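Local structure of hydrogen peroxide-inducible genes activator (Corynebacterium glutamicum, 6G1D) at residues Thr239-Val244 against Gly249-Pro254. The protein senses hydrogen peroxide as a LysR-type transcription factor and probably activates peroxide-inducible genes. The protein carries 1 engineered substitution. Numbering follows the deposited sequence.
Sequences TVMQLV and GSTLVP
Bends at chi2 and chi3 (106°) fold Met241 back so that its terminal methyl reaches Thr251 and Val253, although its CA–CB bond points away from strand 251-254. CE thus lies 3.6 Å from Val253 CG1 and, more tightly than usual for two methyl groups, 3.4 Å from Thr251 CG2; the methionine and threonine side chains cross at about a right angle. In Thr251, OG1 stands anti to the backbone N (chi1 -159°) and hydrogen-bonds to the carbonyl oxygen of Leu201, while CG2 is left to the apolar side of the contact. There it also receives Val240, whose CG1 comes within 3.7 Å of Thr251 CG2. One turn further on, both methyl groups of Val244, CG1 and CG2, lie 3.5 Å from Gly249 O, and its CA makes a CH···O contact to the same oxygen. Any CB on Gly249 would collide with the preceding carbonyl oxygen, so this backbone suits glycine. Met241 also packs on Val177 of adjacent strand 164-179 and on Leu267 of strand 267-287. Segment 239-244 and strand 251-254, outermost in the mixed sheet within this chain, run in opposed but oblique directions (142°), an alpha-beta pair joined by a short loop in the periplasmic-binding-protein-like regulatory domain of LysR-type regulators.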
loop_
_atom_site.group_PDB
_atom_site.type_symbol
_atom_site.label_atom_id
_atom_site.label_comp_id
_atom_site.label_asym_id
_atom_site.label_seq_id
_atom_site.Cartn_x
_atom_site.Cartn_y
_atom_site.Cartn_z
ATOM N N THR B 239 5.167 18.168 -10.804
ATOM C CA THR B 239 4.046 17.736 -11.655
ATOM C C THR B 239 3.006 18.839 -11.795
ATOM O O THR B 239 2.529 19.090 -12.885
ATOM C CB THR B 239 3.419 16.437 -11.142
ATOM O OG1 THR B 239 4.398 15.409 -11.246
ATOM C CG2 THR B 239 2.188 16.051 -11.945
ATOM N N VAL B 240 2.704 19.536 -10.715
ATOM C CA VAL B 240 1.741 20.629 -10.776
ATOM C C VAL B 240 2.258 21.713 -11.763
ATOM O O VAL B 240 1.479 22.209 -12.572
ATOM C CB VAL B 240 1.459 21.229 -9.381
ATOM C CG1 VAL B 240 0.598 22.489 -9.425
ATOM C CG2 VAL B 240 0.743 20.159 -8.534
ATOM N N MET B 241 3.549 22.027 -11.725
ATOM C CA MET B 241 4.121 23.044 -12.606
ATOM C C MET B 241 3.959 22.658 -14.071
ATOM O O MET B 241 3.645 23.510 -14.880
ATOM C CB MET B 241 5.600 23.287 -12.303
ATOM C CG MET B 241 5.891 23.902 -10.937
ATOM S SD MET B 241 5.142 25.497 -10.547
ATOM C CE MET B 241 3.883 24.995 -9.426
ATOM N N GLN B 242 4.102 21.382 -14.410
ATOM C CA GLN B 242 3.885 20.936 -15.780
ATOM C C GLN B 242 2.427 21.128 -16.202
ATOM O O GLN B 242 2.138 21.476 -17.355
ATOM C CB GLN B 242 4.286 19.465 -15.996
ATOM C CG GLN B 242 5.641 18.998 -15.477
ATOM C CD GLN B 242 6.833 19.762 -16.108
ATOM O OE1 GLN B 242 6.787 20.976 -16.262
ATOM N NE2 GLN B 242 7.881 19.043 -16.500
ATOM N N LEU B 243 1.510 20.896 -15.276
ATOM C CA LEU B 243 0.064 21.094 -15.552
ATOM C C LEU B 243 -0.217 22.573 -15.754
ATOM O O LEU B 243 -1.003 22.927 -16.623
ATOM C CB LEU B 243 -0.827 20.491 -14.437
ATOM C CG LEU B 243 -0.568 18.997 -14.223
ATOM C CD1 LEU B 243 -1.352 18.455 -13.046
ATOM C CD2 LEU B 243 -0.905 18.149 -15.437
ATOM N N VAL B 244 0.433 23.429 -14.957
ATOM C CA VAL B 244 0.258 24.876 -15.070
ATOM C C VAL B 244 0.791 25.356 -16.418
ATOM O O VAL B 244 0.116 26.141 -17.098
ATOM C CB VAL B 244 0.931 25.640 -13.912
ATOM C CG1 VAL B 244 0.904 27.142 -14.178
ATOM C CG2 VAL B 244 0.257 25.347 -12.585
ATOM N N GLY B 249 -4.456 24.949 -15.232
ATOM C CA GLY B 249 -4.761 25.612 -13.969
ATOM C C GLY B 249 -3.615 26.460 -13.441
ATOM O O GLY B 249 -2.596 26.651 -14.111
ATOM N N SER B 250 -3.816 27.003 -12.257
ATOM C CA SER B 250 -2.842 27.822 -11.567
ATOM C C SER B 250 -2.603 27.221 -10.201
ATOM O O SER B 250 -3.379 26.348 -9.752
ATOM C CB SER B 250 -3.405 29.234 -11.412
ATOM O OG SER B 250 -3.645 29.828 -12.681
ATOM N N THR B 251 -1.573 27.692 -9.493
ATOM C CA THR B 251 -1.348 27.230 -8.118
ATOM C C THR B 251 -0.663 28.275 -7.257
ATOM O O THR B 251 -0.384 29.386 -7.710
ATOM C CB THR B 251 -0.617 25.860 -8.111
ATOM O OG1 THR B 251 -0.822 25.178 -6.856
ATOM C CG2 THR B 251 0.869 26.034 -8.377
ATOM N N LEU B 252 -0.483 27.928 -5.988
ATOM C CA LEU B 252 0.353 28.714 -5.072
ATOM C C LEU B 252 1.496 27.822 -4.566
ATOM O O LEU B 252 1.279 26.659 -4.284
ATOM C CB LEU B 252 -0.422 29.278 -3.905
ATOM C CG LEU B 252 -1.321 30.493 -4.148
ATOM C CD1 LEU B 252 -2.526 30.165 -5.036
ATOM C CD2 LEU B 252 -1.783 31.111 -2.853
ATOM N N VAL B 253 2.699 28.375 -4.511
ATOM C CA VAL B 253 3.843 27.663 -3.960
ATOM C C VAL B 253 4.541 28.531 -2.904
ATOM O O VAL B 253 4.430 29.758 -2.899
ATOM C CB VAL B 253 4.840 27.193 -5.025
ATOM C CG1 VAL B 253 4.135 26.308 -6.039
ATOM C CG2 VAL B 253 5.564 28.362 -5.686
ATOM N N PRO B 254 5.257 27.881 -1.981
ATOM C CA PRO B 254 6.075 28.659 -1.040
ATOM C C PRO B 254 7.216 29.331 -1.762
ATOM O O PRO B 254 7.738 28.758 -2.714
ATOM C CB PRO B 254 6.625 27.597 -0.084
ATOM C CG PRO B 254 5.863 26.354 -0.388
ATOM C CD PRO B 254 5.400 26.428 -1.778
#